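Local coordinates for protein uncharacterized conserved (Bdellovibrio bacteriovorus, PDB 7O21) that probably trims peptidoglycan as an LD-carboxypeptidase of the YkuD family, editing the cell wall in a way that generates the curvature of this predatory bacterium, at residues A[24-30]-A[181-187]; A[256-261]-A[285-291]; A[38-44]-A[166-172]; A[121-125]-A[294-298]. All coordinates share one frame; numbering follows the deposited sequence.

Interaction 1 (A[24-30]-A[181-187])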
# COMPACT_ATOMS: atom_id res chain seq x y z
N ASP A 24 -20.57 30.67 -2.63
CA ASP A 24 -21.96 30.60 -3.16
C ASP A 24 -22.09 29.35 -4.03
O ASP A 24 -23.04 28.64 -3.87
CB ASP A 24 -22.40 31.86 -3.91
CG ASP A 24 -23.88 31.86 -4.30
OD1 ASP A 24 -24.46 30.79 -4.41
OD2 ASP A 24 -24.45 32.94 -4.53
N LEU A 25 -21.19 29.16 -4.98
CA LEU A 25 -21.26 27.94 -5.79
C LEU A 25 -20.39 26.88 -5.09
O LEU A 25 -19.60 27.21 -4.27
CB LEU A 25 -20.80 28.20 -7.22
CG LEU A 25 -21.51 29.32 -7.98
CD1 LEU A 25 -20.84 29.56 -9.31
CD2 LEU A 25 -22.97 29.02 -8.17
N LEU A 26 -20.61 25.64 -5.47
CA LEU A 26 -19.93 24.51 -4.86
C LEU A 26 -19.41 23.58 -5.95
O LEU A 26 -20.00 23.48 -7.03
CB LEU A 26 -20.92 23.73 -3.99
CG LEU A 26 -21.46 24.41 -2.73
CD1 LEU A 26 -22.60 23.59 -2.14
CD2 LEU A 26 -20.35 24.59 -1.71
N PRO A 27 -18.32 22.86 -5.67
CA PRO A 27 -17.76 21.96 -6.69
C PRO A 27 -18.65 20.75 -6.92
O PRO A 27 -18.96 20.00 -5.98
CB PRO A 27 -16.41 21.56 -6.09
CG PRO A 27 -16.61 21.71 -4.61
CD PRO A 27 -17.54 22.87 -4.43
N ALA A 28 -19.02 20.53 -8.19
CA ALA A 28 -19.98 19.48 -8.53
C ALA A 28 -19.47 18.09 -8.16
O ALA A 28 -20.27 17.18 -7.92
CB ALA A 28 -20.32 19.53 -10.02
N SER A 29 -18.15 17.90 -8.13
CA SER A 29 -17.60 16.56 -7.97
C SER A 29 -17.46 16.13 -6.51
O SER A 29 -17.33 14.92 -6.26
CB SER A 29 -16.26 16.42 -8.69
OG SER A 29 -16.42 16.64 -10.10
N LEU A 30 -17.45 17.06 -5.56
CA LEU A 30 -17.35 16.71 -4.15
C LEU A 30 -18.75 16.83 -3.57
O LEU A 30 -19.21 17.93 -3.26
CB LEU A 30 -16.37 17.63 -3.43
CG LEU A 30 -16.31 17.45 -1.91
CD1 LEU A 30 -15.91 16.03 -1.52
CD2 LEU A 30 -15.33 18.46 -1.30
N TYR A 181 -18.29 24.45 -10.95
CA TYR A 181 -18.98 25.00 -9.79
C TYR A 181 -20.45 25.19 -10.12
O TYR A 181 -20.79 25.80 -11.13
CB TYR A 181 -18.35 26.33 -9.40
CG TYR A 181 -17.08 26.18 -8.61
CD1 TYR A 181 -17.10 26.05 -7.23
CD2 TYR A 181 -15.84 26.17 -9.24
CE1 TYR A 181 -15.94 25.91 -6.50
CE2 TYR A 181 -14.66 26.02 -8.52
CZ TYR A 181 -14.72 25.90 -7.14
OH TYR A 181 -13.57 25.76 -6.40
N VAL A 182 -21.32 24.66 -9.26
CA VAL A 182 -22.76 24.70 -9.49
C VAL A 182 -23.46 25.34 -8.30
O VAL A 182 -22.89 25.53 -7.23
CB VAL A 182 -23.33 23.30 -9.79
CG1 VAL A 182 -22.68 22.74 -11.04
CG2 VAL A 182 -23.11 22.38 -8.59
N SER A 183 -24.74 25.68 -8.50
CA SER A 183 -25.52 26.27 -7.43
C SER A 183 -25.72 25.27 -6.29
O SER A 183 -25.65 24.05 -6.48
CB SER A 183 -26.89 26.72 -7.95
OG SER A 183 -27.70 25.61 -8.28
N LYS A 184 -25.97 25.81 -5.10
CA LYS A 184 -26.25 24.95 -3.95
C LYS A 184 -27.44 24.05 -4.23
O LYS A 184 -27.46 22.89 -3.80
CB LYS A 184 -26.51 25.81 -2.71
CG LYS A 184 -25.26 26.21 -1.97
CD LYS A 184 -25.59 27.20 -0.87
CE LYS A 184 -24.34 27.97 -0.45
NZ LYS A 184 -24.32 29.35 -1.01
N SER A 185 -28.45 24.56 -4.93
CA SER A 185 -29.59 23.73 -5.34
C SER A 185 -29.16 22.58 -6.23
O SER A 185 -29.56 21.43 -6.02
CB SER A 185 -30.64 24.56 -6.06
OG SER A 185 -31.89 23.90 -6.01
N GLU A 186 -28.40 22.88 -7.28
CA GLU A 186 -27.92 21.84 -8.17
C GLU A 186 -27.03 20.86 -7.42
O GLU A 186 -27.12 19.64 -7.62
CB GLU A 186 -27.14 22.47 -9.33
CG GLU A 186 -26.59 21.48 -10.34
CD GLU A 186 -27.66 20.59 -10.94
OE1 GLU A 186 -28.85 20.98 -10.96
OE2 GLU A 186 -27.30 19.48 -11.39
N HIS A 187 -26.17 21.38 -6.53
CA HIS A 187 -25.27 20.51 -5.76
C HIS A 187 -26.06 19.55 -4.89
O HIS A 187 -25.77 18.34 -4.86
CB HIS A 187 -24.34 21.35 -4.89
CG HIS A 187 -23.15 20.60 -4.39
ND1 HIS A 187 -23.15 19.92 -3.19
CD2 HIS A 187 -21.93 20.41 -4.93
CE1 HIS A 187 -21.97 19.35 -3.01
NE2 HIS A 187 -21.22 19.62 -4.06
O HOH W 1 -25.79 28.79 -4.94

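Interaction 2 (A[256-261]-A[285-291])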
# COMPACT_ATOMS: atom_id res chain seq x y z
N GLN A 256 -17.73 12.22 -7.29
CA GLN A 256 -18.07 11.80 -8.65
C GLN A 256 -17.41 12.76 -9.61
O GLN A 256 -17.76 13.94 -9.65
CB GLN A 256 -19.59 11.81 -8.85
CG GLN A 256 -20.05 10.87 -9.96
CD GLN A 256 -19.71 11.38 -11.34
OE1 GLN A 256 -18.87 10.80 -12.06
NE2 GLN A 256 -20.36 12.47 -11.73
N HIS A 257 -16.44 12.26 -10.38
CA HIS A 257 -15.69 13.09 -11.31
C HIS A 257 -15.40 12.29 -12.57
O HIS A 257 -14.95 11.15 -12.49
CB HIS A 257 -14.40 13.59 -10.65
CG HIS A 257 -13.58 14.48 -11.52
ND1 HIS A 257 -12.42 14.06 -12.13
CD2 HIS A 257 -13.77 15.76 -11.90
CE1 HIS A 257 -11.92 15.05 -12.84
NE2 HIS A 257 -12.73 16.09 -12.73
N ASN A 258 -15.63 12.91 -13.74
CA ASN A 258 -15.41 12.25 -15.04
C ASN A 258 -16.20 10.94 -15.04
O ASN A 258 -17.41 10.95 -14.78
CB ASN A 258 -13.92 12.10 -15.33
CG ASN A 258 -13.27 13.40 -15.76
OD1 ASN A 258 -13.94 14.32 -16.20
ND2 ASN A 258 -11.95 13.47 -15.65
N ASP A 259 -15.57 9.81 -15.31
CA ASP A 259 -16.26 8.53 -15.35
C ASP A 259 -16.37 7.86 -13.98
O ASP A 259 -17.00 6.80 -13.88
CB ASP A 259 -15.52 7.59 -16.31
CG ASP A 259 -14.03 7.44 -15.95
OD1 ASP A 259 -13.38 8.42 -15.49
OD2 ASP A 259 -13.49 6.32 -16.15
N GLN A 260 -15.81 8.45 -12.93
CA GLN A 260 -15.55 7.75 -11.68
C GLN A 260 -16.53 8.14 -10.58
O GLN A 260 -16.97 9.30 -10.48
CB GLN A 260 -14.13 8.08 -11.20
CG GLN A 260 -13.05 7.50 -12.08
CD GLN A 260 -11.67 7.99 -11.70
OE1 GLN A 260 -11.50 8.74 -10.72
NE2 GLN A 260 -10.68 7.61 -12.49
N LEU A 261 -16.86 7.16 -9.74
CA LEU A 261 -17.62 7.37 -8.51
C LEU A 261 -16.89 6.64 -7.39
O LEU A 261 -16.57 5.46 -7.53
CB LEU A 261 -19.05 6.82 -8.62
CG LEU A 261 -19.91 6.83 -7.35
CD1 LEU A 261 -20.20 8.24 -6.89
CD2 LEU A 261 -21.21 6.07 -7.57
N LEU A 285 -17.84 3.00 -12.01
CA LEU A 285 -17.68 3.74 -13.26
C LEU A 285 -19.04 3.95 -13.89
O LEU A 285 -19.94 3.11 -13.76
CB LEU A 285 -16.76 3.01 -14.26
CG LEU A 285 -15.30 2.84 -13.82
CD1 LEU A 285 -14.56 1.96 -14.83
CD2 LEU A 285 -14.61 4.20 -13.65
N LYS A 286 -19.18 5.07 -14.61
CA LYS A 286 -20.41 5.35 -15.34
C LYS A 286 -20.76 4.20 -16.28
O LYS A 286 -19.89 3.63 -16.95
CB LYS A 286 -20.22 6.61 -16.19
CG LYS A 286 -20.33 7.90 -15.40
CD LYS A 286 -20.48 9.09 -16.34
CE LYS A 286 -20.71 10.39 -15.58
NZ LYS A 286 -22.14 10.54 -15.17
N SER A 287 -22.05 3.90 -16.33
CA SER A 287 -22.63 2.91 -17.23
C SER A 287 -23.96 3.49 -17.68
O SER A 287 -24.91 3.53 -16.89
CB SER A 287 -22.87 1.59 -16.48
OG SER A 287 -23.41 0.62 -17.37
N GLY A 288 -24.01 3.96 -18.92
CA GLY A 288 -25.22 4.61 -19.39
C GLY A 288 -25.57 5.79 -18.50
O GLY A 288 -24.77 6.71 -18.31
N ASP A 289 -26.77 5.76 -17.92
CA ASP A 289 -27.23 6.81 -17.02
C ASP A 289 -27.04 6.47 -15.55
O ASP A 289 -27.58 7.16 -14.68
CB ASP A 289 -28.69 7.19 -17.32
CG ASP A 289 -29.69 6.15 -16.84
OD1 ASP A 289 -29.27 5.08 -16.36
OD2 ASP A 289 -30.90 6.41 -16.96
N THR A 290 -26.28 5.42 -15.25
CA THR A 290 -26.08 5.03 -13.86
C THR A 290 -24.62 4.65 -13.65
O THR A 290 -23.75 5.13 -14.38
CB THR A 290 -27.06 3.92 -13.48
OG1 THR A 290 -26.94 3.61 -12.08
CG2 THR A 290 -26.83 2.67 -14.32
N TYR A 291 -24.34 3.76 -12.69
CA TYR A 291 -22.98 3.39 -12.32
C TYR A 291 -22.92 1.89 -12.06
O TYR A 291 -23.90 1.29 -11.61
CB TYR A 291 -22.52 4.14 -11.05
CG TYR A 291 -22.29 5.59 -11.33
CD1 TYR A 291 -23.33 6.50 -11.22
CD2 TYR A 291 -21.04 6.05 -11.75
CE1 TYR A 291 -23.13 7.83 -11.50
CE2 TYR A 291 -20.85 7.38 -12.04
CZ TYR A 291 -21.90 8.26 -11.91
OH TYR A 291 -21.70 9.59 -12.20

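Interaction 3 (A[38-44]-A[166-172]). With EDO (1,2-ethanediol), chain K.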
# COMPACT_ATOMS: atom_id res chain seq x y z
N ALA A 38 -13.26 8.87 12.48
CA ALA A 38 -12.02 8.16 12.18
C ALA A 38 -11.47 8.53 10.82
O ALA A 38 -10.28 8.31 10.56
CB ALA A 38 -12.26 6.65 12.26
N PHE A 39 -12.30 9.10 9.95
CA PHE A 39 -11.83 9.58 8.65
C PHE A 39 -11.51 11.06 8.80
O PHE A 39 -11.24 11.51 9.92
CB PHE A 39 -12.90 9.38 7.56
CG PHE A 39 -13.42 7.95 7.46
CD1 PHE A 39 -12.63 6.86 7.79
CD2 PHE A 39 -14.72 7.72 7.04
CE1 PHE A 39 -13.15 5.55 7.69
CE2 PHE A 39 -15.24 6.43 6.93
CZ PHE A 39 -14.45 5.36 7.26
N SER A 40 -11.54 11.83 7.72
CA SER A 40 -11.10 13.22 7.75
C SER A 40 -12.29 14.14 7.53
O SER A 40 -13.05 13.95 6.57
CB SER A 40 -10.05 13.47 6.67
OG SER A 40 -9.77 14.87 6.53
N ARG A 41 -12.47 15.12 8.40
CA ARG A 41 -13.54 16.08 8.15
C ARG A 41 -13.19 17.10 7.09
O ARG A 41 -14.06 17.87 6.68
CB ARG A 41 -13.99 16.77 9.44
CG ARG A 41 -12.96 17.63 10.12
CD ARG A 41 -13.44 17.93 11.56
NE ARG A 41 -12.67 18.99 12.19
CZ ARG A 41 -11.74 18.80 13.12
NH1 ARG A 41 -11.46 17.58 13.56
NH2 ARG A 41 -11.09 19.84 13.63
N TYR A 42 -11.94 17.11 6.62
CA TYR A 42 -11.48 18.02 5.59
C TYR A 42 -11.18 17.28 4.29
O TYR A 42 -10.72 16.14 4.30
CB TYR A 42 -10.20 18.75 6.03
CG TYR A 42 -10.38 19.55 7.29
CD1 TYR A 42 -11.18 20.69 7.30
CD2 TYR A 42 -9.81 19.13 8.48
CE1 TYR A 42 -11.36 21.42 8.49
CE2 TYR A 42 -9.99 19.84 9.65
CZ TYR A 42 -10.77 20.97 9.64
OH TYR A 42 -10.94 21.68 10.82
N VAL A 43 -11.38 17.98 3.17
CA VAL A 43 -11.04 17.50 1.83
C VAL A 43 -10.26 18.61 1.14
O VAL A 43 -10.69 19.76 1.17
CB VAL A 43 -12.30 17.16 1.02
CG1 VAL A 43 -11.96 16.98 -0.45
CG2 VAL A 43 -12.99 15.91 1.59
N ILE A 44 -9.15 18.27 0.49
CA ILE A 44 -8.39 19.22 -0.30
C ILE A 44 -8.79 19.06 -1.76
O ILE A 44 -8.83 17.94 -2.28
CB ILE A 44 -6.88 19.02 -0.11
CG1 ILE A 44 -6.49 19.35 1.34
CG2 ILE A 44 -6.11 19.88 -1.12
CD1 ILE A 44 -5.05 19.01 1.66
N ILE A 166 -4.54 18.12 7.57
CA ILE A 166 -4.28 16.84 6.94
C ILE A 166 -4.14 15.76 8.00
O ILE A 166 -3.27 15.84 8.88
CB ILE A 166 -3.05 16.90 6.03
CG1 ILE A 166 -3.35 17.78 4.82
CG2 ILE A 166 -2.63 15.50 5.59
CD1 ILE A 166 -2.09 18.18 4.06
N LYS A 167 -5.00 14.76 7.92
CA LYS A 167 -4.93 13.57 8.76
C LYS A 167 -4.32 12.47 7.90
O LYS A 167 -4.90 12.06 6.89
CB LYS A 167 -6.34 13.21 9.23
CG LYS A 167 -6.42 12.07 10.21
CD LYS A 167 -7.88 12.01 10.72
CE LYS A 167 -8.05 11.15 11.93
NZ LYS A 167 -9.49 11.21 12.29
N LEU A 168 -3.12 12.02 8.28
CA LEU A 168 -2.41 11.06 7.46
C LEU A 168 -3.22 9.77 7.33
O LEU A 168 -3.78 9.27 8.30
CB LEU A 168 -1.04 10.76 8.06
CG LEU A 168 -0.09 11.95 8.06
CD1 LEU A 168 1.25 11.49 8.61
CD2 LEU A 168 0.06 12.52 6.66
N GLY A 169 -3.28 9.25 6.11
CA GLY A 169 -4.06 8.08 5.82
C GLY A 169 -5.53 8.32 5.56
O GLY A 169 -6.23 7.39 5.15
N GLU A 170 -6.01 9.54 5.77
CA GLU A 170 -7.45 9.79 5.73
C GLU A 170 -7.87 10.96 4.85
O GLU A 170 -8.89 10.88 4.17
CB GLU A 170 -8.01 9.98 7.14
CG GLU A 170 -7.72 8.83 8.10
CD GLU A 170 -8.37 7.53 7.69
OE1 GLU A 170 -9.36 7.55 6.93
OE2 GLU A 170 -7.88 6.47 8.16
N THR A 171 -7.12 12.05 4.85
CA THR A 171 -7.61 13.25 4.15
C THR A 171 -7.56 13.07 2.63
O THR A 171 -6.48 12.85 2.07
CB THR A 171 -6.81 14.49 4.57
OG1 THR A 171 -7.04 14.73 5.96
CG2 THR A 171 -7.26 15.72 3.76
N PRO A 172 -8.68 13.21 1.92
CA PRO A 172 -8.64 13.16 0.46
C PRO A 172 -7.95 14.38 -0.13
O PRO A 172 -8.04 15.49 0.39
CB PRO A 172 -10.12 13.18 0.05
CG PRO A 172 -10.88 12.75 1.27
CD PRO A 172 -10.06 13.24 2.44
C1 EDO K . -9.98 2.75 10.59
O1 EDO K . -9.67 3.40 11.83
C2 EDO K . -10.00 3.81 9.49
O2 EDO K . -8.70 4.41 9.39

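Interaction 4 (A[121-125]-A[294-298])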
# COMPACT_ATOMS: atom_id res chain seq x y z
N LEU A 121 -6.94 2.55 -7.43
CA LEU A 121 -7.49 1.38 -8.12
C LEU A 121 -8.03 1.74 -9.50
O LEU A 121 -7.97 0.90 -10.41
CB LEU A 121 -8.55 0.71 -7.26
CG LEU A 121 -8.08 -0.14 -6.07
CD1 LEU A 121 -9.27 -0.83 -5.40
CD2 LEU A 121 -7.02 -1.16 -6.48
N PHE A 122 -8.59 2.94 -9.67
CA PHE A 122 -8.99 3.37 -11.00
C PHE A 122 -7.78 3.43 -11.92
O PHE A 122 -7.84 2.98 -13.08
CB PHE A 122 -9.63 4.77 -10.96
CG PHE A 122 -10.97 4.82 -10.26
CD1 PHE A 122 -12.07 4.14 -10.76
CD2 PHE A 122 -11.13 5.60 -9.12
CE1 PHE A 122 -13.31 4.23 -10.11
CE2 PHE A 122 -12.36 5.69 -8.48
CZ PHE A 122 -13.45 5.01 -8.98
N ASP A 123 -6.68 4.02 -11.44
CA ASP A 123 -5.48 4.17 -12.26
C ASP A 123 -4.90 2.82 -12.63
O ASP A 123 -4.45 2.62 -13.76
CB ASP A 123 -4.44 4.99 -11.50
CG ASP A 123 -4.92 6.36 -11.15
OD1 ASP A 123 -5.61 6.98 -11.99
OD2 ASP A 123 -4.57 6.83 -10.04
N LYS A 124 -4.88 1.88 -11.68
CA LYS A 124 -4.36 0.55 -11.95
C LYS A 124 -5.20 -0.18 -13.00
O LYS A 124 -4.65 -0.93 -13.82
CB LYS A 124 -4.29 -0.25 -10.66
CG LYS A 124 -3.17 0.22 -9.72
CD LYS A 124 -3.20 -0.56 -8.43
CE LYS A 124 -2.09 -0.11 -7.49
NZ LYS A 124 -2.25 -0.75 -6.16
N ARG A 125 -6.51 0.04 -13.02
CA ARG A 125 -7.34 -0.62 -14.02
C ARG A 125 -7.03 -0.09 -15.42
O ARG A 125 -7.07 -0.85 -16.40
CB ARG A 125 -8.82 -0.42 -13.68
CG ARG A 125 -9.79 -1.22 -14.54
CD ARG A 125 -11.20 -0.89 -14.11
NE ARG A 125 -12.21 -1.69 -14.81
CZ ARG A 125 -12.83 -1.29 -15.90
NH1 ARG A 125 -12.54 -0.11 -16.44
NH2 ARG A 125 -13.75 -2.06 -16.47
N ILE A 294 -16.88 -1.57 -9.88
CA ILE A 294 -15.75 -2.31 -10.42
C ILE A 294 -14.85 -2.88 -9.33
O ILE A 294 -14.12 -3.84 -9.57
CB ILE A 294 -14.93 -1.45 -11.41
CG1 ILE A 294 -14.43 -0.17 -10.74
CG2 ILE A 294 -15.78 -1.14 -12.63
CD1 ILE A 294 -13.23 0.42 -11.46
N ARG A 295 -14.85 -2.28 -8.14
CA ARG A 295 -14.03 -2.76 -7.04
C ARG A 295 -14.74 -2.41 -5.75
O ARG A 295 -15.43 -1.40 -5.66
CB ARG A 295 -12.65 -2.07 -7.01
CG ARG A 295 -11.84 -2.06 -8.32
CD ARG A 295 -11.16 -3.40 -8.59
NE ARG A 295 -10.30 -3.38 -9.77
CZ ARG A 295 -10.69 -3.74 -11.00
NH1 ARG A 295 -9.82 -3.68 -12.00
NH2 ARG A 295 -11.93 -4.14 -11.23
N GLU A 296 -14.61 -3.28 -4.75
CA GLU A 296 -15.23 -3.04 -3.44
C GLU A 296 -14.28 -3.56 -2.38
O GLU A 296 -13.91 -4.74 -2.41
CB GLU A 296 -16.58 -3.76 -3.36
CG GLU A 296 -17.35 -3.53 -2.05
CD GLU A 296 -18.77 -4.00 -2.10
OE1 GLU A 296 -19.29 -4.19 -3.22
OE2 GLU A 296 -19.40 -4.20 -1.04
N GLU A 297 -13.87 -2.68 -1.46
CA GLU A 297 -12.88 -3.00 -0.43
C GLU A 297 -13.51 -2.91 0.95
O GLU A 297 -14.44 -2.14 1.18
CB GLU A 297 -11.69 -2.04 -0.49
CG GLU A 297 -10.89 -2.09 -1.79
CD GLU A 297 -9.73 -1.10 -1.81
OE1 GLU A 297 -9.90 0.06 -1.37
OE2 GLU A 297 -8.64 -1.48 -2.27
N TRP A 298 -12.98 -3.72 1.87
CA TRP A 298 -13.42 -3.69 3.26
C TRP A 298 -12.18 -3.88 4.13
O TRP A 298 -11.36 -4.77 3.87
CB TRP A 298 -14.45 -4.79 3.54
CG TRP A 298 -15.03 -4.80 4.96
CD1 TRP A 298 -16.18 -4.20 5.38
CD2 TRP A 298 -14.50 -5.49 6.10
NE1 TRP A 298 -16.39 -4.45 6.71
CE2 TRP A 298 -15.37 -5.23 7.18
CE3 TRP A 298 -13.37 -6.28 6.32
CZ2 TRP A 298 -15.15 -5.75 8.47
CZ3 TRP A 298 -13.15 -6.79 7.60
CH2 TRP A 298 -14.03 -6.52 8.65
O HOH W 2 -7.75 -1.95 -10.14
O HOH W 3 -11.27 -5.00 -14.38

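Interaction 1 (A[24-30]-A[181-187])
Turned away from its own backbone N (chi1 -163°), the imidazole of His187 swings from the first turn of its helix across Leu26 to the turn at Pro27-Leu30. His187 NE2 donates to Leu30 O at 2.7 Å, and that oxygen lies in the ring plane, although the nitrogen stands well above the plane of the carbonyl. A second, weak bond runs from His187 NE2 to Pro27 O (3.0 Å). Leu26 lays CB over one face of this ring, a CH-pi contact with CB 4.0 Å from the His187 centroid. Just before the helix in sequence, Val182 forms an antiparallel hydrogen-bonded pair with Leu26: Leu26 N reaches Val182 O at 2.9 Å, and Val182 N reaches Leu26 O at 2.8 Å with an N-H...O angle of 169°. Tyr181, on the other sheet face with Pro27, sets CE1 4.0 Å from Pro27 CD. At the exposed end Lys184 NZ donates to Asp24 O (3.2 Å) and makes a long salt bridge with Asp24 OD1. Ser183 N-caps the helix through OG, which accepts from Glu186 N. Donation means that His187 NE2 carries a proton, and the bond to Leu30 O, with the weaker one to Pro27 O, would hold the ring's rotation.

Interaction 2 (A[256-261]-A[285-291])
Two beta-hairpin turns of the NTF2-like domain meet here: the type II' turn His257-Gln260, which joins strands 246-257 and 260-270, and the type II' turn Ser287-Thr290 between strands 275-287 and 290-300. Gln260 and Leu285 form an antiparallel non-hydrogen-bonded pair with CA atoms 4.8 Å apart. One backbone bond ties the segments, from Lys286 N to Asp259 O at 2.9 Å with an N-H...O angle of 154°. The same Asp259 O also receives a CA-H...O contact from Leu285 CA at 3.2 Å, so a single carbonyl meets two consecutive residues of the partner strand. Leu285 lies alongside both Asp259 and Gln260, pointing the same way; its CD2 branch comes 3.5 Å from Asp259 OD2 and 4.0 Å from Gln260 CG. On the other side of the sheet Leu261 crosses Tyr291 at about a right angle. A chi1 of 173°, which leaves CG opposite the backbone N, puts Leu261 CD2 over one face of the Tyr291 ring, 4.2 Å from the centroid and displaced toward the rim, while Leu261 CB packs 3.8 Å from Tyr291 CD2. Lys286 runs its aliphatic chain past the first turn, bringing CE to 3.4 Å from Asn258 O. Phe197 of helix 184-206 touches both Leu261 and Tyr291, whereas Phe122 of helix 121-126 packs on Leu285 and Gln260, so the two helices cover opposite faces of this sheet corner.

Interaction 3 (A[38-44]-A[166-172])
This mixed polar and apolar contact joins the approach to strand 42-47 with the loop leading from helix 156-163 into strand 172-176. At its centre Thr171 OG1 donates to Ser40 OG at 2.8 Å, and Ser40 OG donates to Tyr42 O at 2.7 Å, in the carbonyl plane and on a lone pair. Thr171 OG1 in turn accepts from Lys167 N, so a chain of hydrogen bonds runs from the loop backbone to Tyr42 O. Ser40 serves both partners because its chi1 of 170° holds OG far from the backbone N. The extended Lys167 side chain reaches back to donate from NZ to Phe39 O at 3.0 Å. Within the L,D-transpeptidase catalytic domain, the bond from Ile44 N to Pro172 O (3.0 Å, N-H...O angle 171°) brings strand 42-47 beside strand 172-176, the first and last strands of the mixed sheet. Val43 CG2 packs on Pro172 CG at 3.8 Å, and Ile44 CD1 meets Ile166 CG1 at the same distance. Glu170 brings OE1 to 3.5 Å from Phe39 CD1, with ring and carboxylate planes 19° apart, while Glu170 OE2 accepts from O2 of a bound 1,2-ethanediol at 2.5 Å. Lys264 makes a cation-pi contact with Phe39.

Interaction 4 (A[121-125]-A[294-298])
Leu121, at the start of helix 121-126, sets CD1 against strand 290-300, where it lies 3.9 Å from Arg295 CB. The backbone of Leu121 also takes part, since water 2 donates to Leu121 O at 2.9 Å and accepts from Arg295 NE, bridging helix and strand. Phe122 starts away from the strand, yet its ring turns back so that CD1 sits 4.0 Å from Ile294 CD1, the two side chains crossing at about a right angle. On the same ring Tyr283 makes an edge-to-face contact.

One turn after Leu121, Arg125 extends fully from CG to NE, with CG anti to the backbone N (chi1 -172°). Its CD rests 3.6 Å from Ile294 CD1, and Ile294 CG2 lies over one face of its guanidinium. Arg295 NH1 comes to the edge of that group, 4.2 Å from Arg125 NE, with the two guanidinium planes 60° apart. This approach of like charges is probably eased by water 3, which accepts from Arg295 NH1 at 3.1 Å and weakly from Arg125 NE. Arg295 is further steadied by its NH2, which donates to Ile294 O at 2.8 Å. The axes of helix segment 121-125 and strand segment 294-298 run 144° apart, closer to antiparallel than parallel. Ile294 and Arg295 both face Tyr283, the signature of a classic beta bulge, and the whole is a helix-on-sheet interface that packs the catalytic domain against the NTF2-like domain.

From the N terminus, residues 24-30 pair with 181-187 in interaction 1, closing a long loop that encloses interaction 3, which joins the edges of the catalytic-domain sheet through 38-44 and 166-172. Interaction 4 starts within both loops, at helix 121-126, but ends at 294-298, so it crosses each of them and links the catalytic domain to the NTF2-like sheet. Interaction 2 follows interactions 1 and 3 in series and falls wholly within the span of interaction 4, which it touches through Leu285 and Phe122. Ser29 meets Gln256 and His257, joining interactions 1 and 2, while Leu30 packs on Val43 between interactions 1 and 3.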